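Local structure of BspA (BspA_V) (Streptococcus agalactiae serotype III, 5DZ8) at the interface of chains A and B. The protein acts as a cell wall-anchored adhesin of the AgI/II polypeptide family, represented here by its variable (V) domain. Sequence-based numbering; all coordinates share one arbitrary frame. Chains: chain A/B, BspA (BspA_V).

Contact 1: the interface of chains A and B. Residues chain A 9, 11, 142-145; chain B 161-164.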
# COMPACT_ATOMS: atom_id res chain seq x y z
N LYS A 9 -24.25 7.24 0.01
CA LYS A 9 -23.73 6.06 -0.60
C LYS A 9 -22.22 6.13 -0.87
O LYS A 9 -21.60 7.17 -0.76
CB LYS A 9 -24.52 5.74 -1.88
CG LYS A 9 -24.38 6.67 -3.03
CD LYS A 9 -25.76 6.84 -3.74
CE LYS A 9 -26.21 8.32 -3.86
NZ LYS A 9 -26.25 9.13 -2.58
N GLN A 11 -19.13 4.92 -3.57
CA GLN A 11 -18.80 4.49 -4.89
C GLN A 11 -17.29 4.50 -5.06
O GLN A 11 -16.60 5.48 -4.71
CB GLN A 11 -19.45 5.42 -5.91
CG GLN A 11 -19.44 4.84 -7.31
CD GLN A 11 -20.14 5.72 -8.35
OE1 GLN A 11 -20.60 5.22 -9.40
NE2 GLN A 11 -20.19 7.04 -8.09
N GLY A 142 -27.89 15.78 -6.84
CA GLY A 142 -26.97 14.81 -7.40
C GLY A 142 -25.97 14.41 -6.32
O GLY A 142 -26.08 14.79 -5.15
N ASN A 143 -24.98 13.65 -6.74
CA ASN A 143 -23.99 13.07 -5.83
C ASN A 143 -22.93 14.06 -5.41
O ASN A 143 -22.23 14.62 -6.24
CB ASN A 143 -23.36 11.85 -6.48
CG ASN A 143 -24.38 10.78 -6.73
OD1 ASN A 143 -25.37 10.66 -6.01
ND2 ASN A 143 -24.20 10.06 -7.77
N VAL A 144 -22.88 14.31 -4.11
CA VAL A 144 -22.01 15.33 -3.51
C VAL A 144 -21.05 14.62 -2.56
O VAL A 144 -21.48 14.04 -1.57
CB VAL A 144 -22.87 16.33 -2.75
CG1 VAL A 144 -22.02 17.36 -2.03
CG2 VAL A 144 -23.83 17.02 -3.70
N GLU A 145 -19.79 14.52 -2.95
CA GLU A 145 -18.74 13.94 -2.09
C GLU A 145 -18.64 14.66 -0.76
O GLU A 145 -18.56 15.89 -0.72
CB GLU A 145 -17.40 14.04 -2.77
CG GLU A 145 -16.24 13.42 -2.02
CD GLU A 145 -14.96 13.50 -2.84
OE1 GLU A 145 -14.66 14.60 -3.37
OE2 GLU A 145 -14.26 12.47 -2.95
N ALA B 161 -17.71 8.86 -0.24
CA ALA B 161 -19.07 8.81 0.30
C ALA B 161 -19.82 10.02 -0.33
O ALA B 161 -19.33 11.12 -0.23
CB ALA B 161 -19.04 8.93 1.80
N LEU B 162 -20.99 9.79 -0.92
CA LEU B 162 -21.72 10.76 -1.69
C LEU B 162 -23.09 10.86 -1.09
O LEU B 162 -23.76 9.83 -0.93
CB LEU B 162 -21.86 10.27 -3.16
CG LEU B 162 -20.55 9.93 -3.91
CD1 LEU B 162 -20.79 9.02 -5.08
CD2 LEU B 162 -19.85 11.19 -4.43
N VAL B 163 -23.49 12.08 -0.73
CA VAL B 163 -24.82 12.33 -0.22
C VAL B 163 -25.66 12.87 -1.39
O VAL B 163 -25.11 13.38 -2.33
CB VAL B 163 -24.91 13.34 0.92
CG1 VAL B 163 -23.98 12.99 2.06
CG2 VAL B 163 -24.64 14.77 0.43
N SER B 164 -26.98 12.76 -1.28
CA SER B 164 -27.85 13.29 -2.30
C SER B 164 -29.19 13.64 -1.71
O SER B 164 -29.67 12.99 -0.79
CB SER B 164 -28.04 12.29 -3.40
OG SER B 164 -28.70 11.15 -2.91

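Contact 2: the interface of chains A and B. Residues chain A 3, 67-69, 135-137, 139; chain B 166-169.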
# COMPACT_ATOMS: atom_id res chain seq x y z
N ASN A 3 -40.33 17.81 1.89
CA ASN A 3 -40.58 16.51 1.40
C ASN A 3 -39.31 16.15 0.60
O ASN A 3 -39.29 16.18 -0.63
CB ASN A 3 -41.84 16.51 0.55
CG ASN A 3 -42.07 15.16 -0.04
OD1 ASN A 3 -41.66 14.17 0.55
ND2 ASN A 3 -42.63 15.10 -1.22
N GLY A 67 -43.06 25.44 -3.21
CA GLY A 67 -42.79 24.02 -3.20
C GLY A 67 -41.32 23.67 -3.31
O GLY A 67 -40.94 22.51 -3.14
N SER A 68 -40.48 24.66 -3.57
CA SER A 68 -39.04 24.45 -3.54
C SER A 68 -38.61 24.36 -2.07
O SER A 68 -39.36 24.73 -1.16
CB SER A 68 -38.34 25.59 -4.24
OG SER A 68 -38.44 26.76 -3.45
N VAL A 69 -37.39 23.87 -1.88
CA VAL A 69 -36.81 23.68 -0.58
C VAL A 69 -35.32 24.05 -0.64
O VAL A 69 -34.71 23.98 -1.70
CB VAL A 69 -37.00 22.24 -0.15
CG1 VAL A 69 -36.15 21.29 -1.03
CG2 VAL A 69 -36.64 22.08 1.33
N LEU A 135 -33.43 23.75 -4.10
CA LEU A 135 -34.06 22.63 -4.80
C LEU A 135 -35.52 22.90 -5.16
O LEU A 135 -36.40 22.92 -4.32
CB LEU A 135 -33.98 21.39 -3.97
CG LEU A 135 -32.85 20.36 -4.11
CD1 LEU A 135 -31.71 20.63 -5.10
CD2 LEU A 135 -32.37 20.06 -2.71
N LYS A 136 -35.72 23.11 -6.45
CA LYS A 136 -37.01 23.20 -7.05
C LYS A 136 -37.72 21.83 -6.97
O LYS A 136 -37.08 20.78 -6.83
CB LYS A 136 -36.84 23.59 -8.55
CG LYS A 136 -37.37 24.95 -8.95
CD LYS A 136 -36.50 26.05 -8.46
CE LYS A 136 -36.80 27.35 -9.19
NZ LYS A 136 -38.20 27.70 -9.00
N PRO A 137 -39.05 21.83 -7.15
CA PRO A 137 -39.79 20.58 -7.22
C PRO A 137 -39.15 19.61 -8.21
O PRO A 137 -38.84 19.98 -9.33
CB PRO A 137 -41.19 21.02 -7.65
CG PRO A 137 -41.31 22.45 -7.13
CD PRO A 137 -39.94 23.01 -7.30
N ALA A 139 -36.12 18.61 -8.13
CA ALA A 139 -34.70 18.80 -8.31
C ALA A 139 -33.93 17.82 -7.41
O ALA A 139 -34.41 17.34 -6.39
CB ALA A 139 -34.33 20.21 -8.02
N VAL B 166 -33.14 14.97 -2.86
CA VAL B 166 -34.15 15.11 -3.90
C VAL B 166 -35.35 15.78 -3.26
O VAL B 166 -35.84 15.37 -2.19
CB VAL B 166 -34.55 13.73 -4.52
CG1 VAL B 166 -35.55 13.91 -5.66
CG2 VAL B 166 -33.34 12.94 -5.02
N ASN B 167 -35.84 16.81 -3.92
CA ASN B 167 -37.12 17.40 -3.56
C ASN B 167 -38.26 16.64 -4.29
O ASN B 167 -38.47 16.79 -5.48
CB ASN B 167 -37.15 18.85 -3.94
CG ASN B 167 -38.41 19.53 -3.50
OD1 ASN B 167 -39.40 18.88 -3.11
ND2 ASN B 167 -38.41 20.85 -3.59
N ASN B 168 -38.98 15.82 -3.54
CA ASN B 168 -40.03 14.99 -4.07
C ASN B 168 -41.36 15.70 -4.29
O ASN B 168 -42.27 15.08 -4.73
CB ASN B 168 -40.24 13.80 -3.12
CG ASN B 168 -39.06 12.82 -3.14
OD1 ASN B 168 -38.76 12.20 -2.12
ND2 ASN B 168 -38.43 12.63 -4.28
N ASN B 169 -41.46 16.99 -4.03
CA ASN B 169 -42.60 17.74 -4.54
C ASN B 169 -42.65 17.75 -6.08
O ASN B 169 -43.71 18.02 -6.66
CB ASN B 169 -42.57 19.18 -4.07
CG ASN B 169 -42.89 19.34 -2.59
OD1 ASN B 169 -43.54 18.50 -1.96
ND2 ASN B 169 -42.48 20.49 -2.04

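Contact 3: the interface of chains A and B. Residues chain A 4, 6, 57, 59, 61, 71, 73, 135, 141; chain B 163-165.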
# COMPACT_ATOMS: atom_id res chain seq x y z
N VAL A 4 -38.25 15.89 1.34
CA VAL A 4 -36.96 15.62 0.82
C VAL A 4 -36.51 14.20 1.07
O VAL A 4 -36.51 13.80 2.17
CB VAL A 4 -35.91 16.54 1.43
CG1 VAL A 4 -34.54 16.18 0.85
CG2 VAL A 4 -36.26 17.99 1.11
N PHE A 6 -33.28 11.95 1.41
CA PHE A 6 -31.87 12.05 1.71
C PHE A 6 -31.25 10.68 1.50
O PHE A 6 -31.80 9.72 1.94
CB PHE A 6 -31.61 12.52 3.16
CG PHE A 6 -30.25 12.12 3.71
CD1 PHE A 6 -29.07 12.66 3.18
CD2 PHE A 6 -30.15 11.20 4.73
CE1 PHE A 6 -27.82 12.30 3.69
CE2 PHE A 6 -28.89 10.84 5.27
CZ PHE A 6 -27.72 11.39 4.73
N VAL A 57 -24.78 12.89 8.98
CA VAL A 57 -24.75 14.13 8.22
C VAL A 57 -25.62 15.11 8.96
O VAL A 57 -26.77 14.78 9.32
CB VAL A 57 -25.25 13.95 6.78
CG1 VAL A 57 -25.12 15.24 5.98
CG2 VAL A 57 -24.41 12.87 6.09
N HIS A 59 -27.68 18.14 8.63
CA HIS A 59 -28.34 18.96 7.64
C HIS A 59 -29.68 19.50 8.15
O HIS A 59 -30.25 19.00 9.11
CB HIS A 59 -28.51 18.17 6.31
CG HIS A 59 -29.29 16.91 6.45
ND1 HIS A 59 -28.96 15.77 5.78
CD2 HIS A 59 -30.34 16.58 7.23
CE1 HIS A 59 -29.78 14.79 6.11
NE2 HIS A 59 -30.63 15.26 7.00
N TYR A 61 -33.44 21.69 6.52
CA TYR A 61 -34.23 22.02 5.37
C TYR A 61 -35.16 23.21 5.65
O TYR A 61 -35.87 23.20 6.66
CB TYR A 61 -35.14 20.85 5.03
CG TYR A 61 -34.49 19.55 4.82
CD1 TYR A 61 -33.37 19.42 4.00
CD2 TYR A 61 -35.00 18.39 5.43
CE1 TYR A 61 -32.74 18.19 3.81
CE2 TYR A 61 -34.37 17.16 5.24
CZ TYR A 61 -33.24 17.08 4.43
OH TYR A 61 -32.68 15.87 4.17
N ALA A 71 -31.81 22.97 1.14
CA ALA A 71 -31.16 21.97 1.94
C ALA A 71 -29.81 22.52 2.35
O ALA A 71 -29.01 22.82 1.49
CB ALA A 71 -30.96 20.69 1.11
N VAL A 73 -26.36 21.53 4.04
CA VAL A 73 -25.54 20.42 4.46
C VAL A 73 -24.37 21.03 5.21
O VAL A 73 -23.37 21.38 4.61
CB VAL A 73 -25.07 19.59 3.28
CG1 VAL A 73 -24.40 18.29 3.75
CG2 VAL A 73 -26.23 19.30 2.35
N LEU A 135 -33.43 23.75 -4.10
CA LEU A 135 -34.06 22.63 -4.80
C LEU A 135 -35.52 22.90 -5.16
O LEU A 135 -36.40 22.92 -4.32
CB LEU A 135 -33.98 21.39 -3.97
CG LEU A 135 -32.85 20.36 -4.11
CD1 LEU A 135 -31.71 20.63 -5.10
CD2 LEU A 135 -32.37 20.06 -2.71
N SER A 141 -29.86 17.35 -5.86
CA SER A 141 -28.49 17.79 -5.65
C SER A 141 -27.51 17.01 -6.44
O SER A 141 -26.40 17.48 -6.62
CB SER A 141 -28.09 17.58 -4.18
OG SER A 141 -27.90 16.21 -3.97
N VAL B 163 -23.49 12.08 -0.73
CA VAL B 163 -24.82 12.33 -0.22
C VAL B 163 -25.66 12.87 -1.39
O VAL B 163 -25.11 13.38 -2.33
CB VAL B 163 -24.91 13.34 0.92
CG1 VAL B 163 -23.98 12.99 2.06
CG2 VAL B 163 -24.64 14.77 0.43
N SER B 164 -26.98 12.76 -1.28
CA SER B 164 -27.85 13.29 -2.30
C SER B 164 -29.19 13.64 -1.71
O SER B 164 -29.67 12.99 -0.79
CB SER B 164 -28.04 12.29 -3.40
OG SER B 164 -28.70 11.15 -2.91
N TYR B 165 -29.77 14.70 -2.25
CA TYR B 165 -31.02 15.26 -1.77
C TYR B 165 -31.90 15.48 -2.96
O TYR B 165 -31.45 16.06 -3.98
CB TYR B 165 -30.81 16.56 -1.02
CG TYR B 165 -29.95 16.40 0.25
CD1 TYR B 165 -28.58 16.50 0.19
CD2 TYR B 165 -30.50 16.16 1.48
CE1 TYR B 165 -27.79 16.33 1.31
CE2 TYR B 165 -29.72 16.01 2.62
CZ TYR B 165 -28.35 16.11 2.51
OH TYR B 165 -27.53 15.96 3.60

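Contact 1: the interface of chains A and B
A:Lys9 sets CG between its own backbone N and carbonyl carbon (chi1 68°) and bends again at every later torsion, curling the chain until its terminal amine NZ reaches the peptide carbonyl of B:Leu162. In this variable domain of an AgI/II-family adhesin, strand 158-167 of chain B lies between strands 4-12 and 144-155 of chain A and is antiparallel to both, an arrangement consistent with an exchange of C-terminal strands. On one edge, A:Lys9 N donates to B:Leu162 O at 2.8 Å, and B:Leu162 N returns a bond to A:Lys9 O at 2.7 Å. On the other, A:Val144 N binds B:Val163 O at 3.0 Å, and B:Val163 N binds A:Val144 O at 2.9 Å. A:Lys9 NZ adds a second donor to B:Leu162 O at 3.1 Å, approaching from above the carbonyl plane, 52° out of it. The same NZ reaches the hydroxyl OG of B:Ser164 at 3.2 Å, so the amine joins the B:Leu162 carbonyl to a hydroxyl two residues further along the inserted strand and, if protonated, may place positive charge beside that carbonyl. B:Leu162 holds CG anti to its carbonyl carbon (chi1 -57°) and divides its branches between the flanking strands. CD1 lies 3.7 Å from the amide NE2 of A:Gln11, whose extended side chain crosses the leucine obliquely, whereas CD2 packs 3.8 Å from A:Glu145 CA. The CB atoms of A:Asn143 and B:Leu162 also touch.

Contact 2: the interface of chains A and B
B:Asn167 and B:Asn169 grip the carbonyl oxygen of A:Gly67 together through their side-chain amides, capping the end of the strand that chain B inserts into the V domain of chain A. B:Asn167 ND2 meets A:Gly67 O at 3.1 Å, B:Asn169 ND2 meets the same oxygen at 2.8 Å, and both donors lie in the carbonyl plane on lone-pair positions. B:Asn167 holds CG anti to its backbone N (chi1 -176°), which carries ND2 in between strands 69-85 and 119-135 to a second acceptor, A:Leu135 O, at 3.0 Å. That oxygen lies in the amide plane of B:Asn167, although the nitrogen sits above the carbonyl plane of A:Leu135. With both acceptors nearly in its plane, the amide is held against rotation. Its other end is used within chain B, where OD1 accepts from B:Asn169 N at 2.9 Å and thereby helps position the terminal residue. Backbone bonds flank the amides: B:Asn167 N donates to A:Ala139 O at 2.9 Å, and B:Asn168 N donates to A:Asn3 O at 3.0 Å. Packing contacts accompany these bonds. A:Val69 CG1 lies alongside the amide of B:Asn167, the two side chains pointing opposite ways, whereas the side chain of A:Asn3 lies roughly perpendicular to that of B:Asn168, with A:Asn3 CG 3.8 Å from B:Asn168 CB.

Contact 3: the interface of chains A and B
B:Tyr165 drives its phenol ring between A:Phe6, A:His59, A:Tyr61 and A:Val73, in the interior of the V domain of chain A, so that a residue of the strand from chain B appears to fill part of the partner's interior, as in a strand exchange. CG lies anti to the carbonyl carbon (chi1 -62°), which sends the ring away from the strand and inward. A:His59 meets it edge to face, the two planes 80° apart, with ND1 in the plane of the phenol at its edge. There ND1 and the phenol OH share a 2.6 Å hydrogen bond whose direction the structure does not decide. The side chain of A:Tyr61 runs roughly perpendicular to that of B:Tyr165 and likewise puts its own hydroxyl at the edge of the phenol, in plane. A:Phe6 instead lies alongside, pointing the same way, with CD1 3.5 Å from B:Tyr165 CE2; its ring is in turn covered over the centre by A:His59 CE1. On the opposite side of the phenol from A:Phe6, A:Val73 CG2 packs 3.5 Å from B:Tyr165 CE1, and A:Val57 reaches toward the hydroxyl tip to tip. At the backbone, A:Ser141 N donates to B:Tyr165 O at 2.8 Å, while the serine hydroxyl OG accepts from B:Tyr165 N at 2.9 Å.

All three contacts follow strand 158-167 of chain B and the residues just beyond it. Contact 3 lies midway, its C-alpha centre about 10 Å from those of contact 1 and contact 2, which are themselves about 18 Å apart. Contact 1 and contact 3 share B:Val163 and B:Ser164; contact 2 and contact 3 share A:Leu135. Strand 4-12 of chain A serves contact 1 and contact 3, and strand 69-85 serves contact 2 and contact 3. Two-fold symmetry gives the reciprocal set, as would suit a strand-exchanged dimer, though the structure alone does not show that this dimer forms on the cell surface.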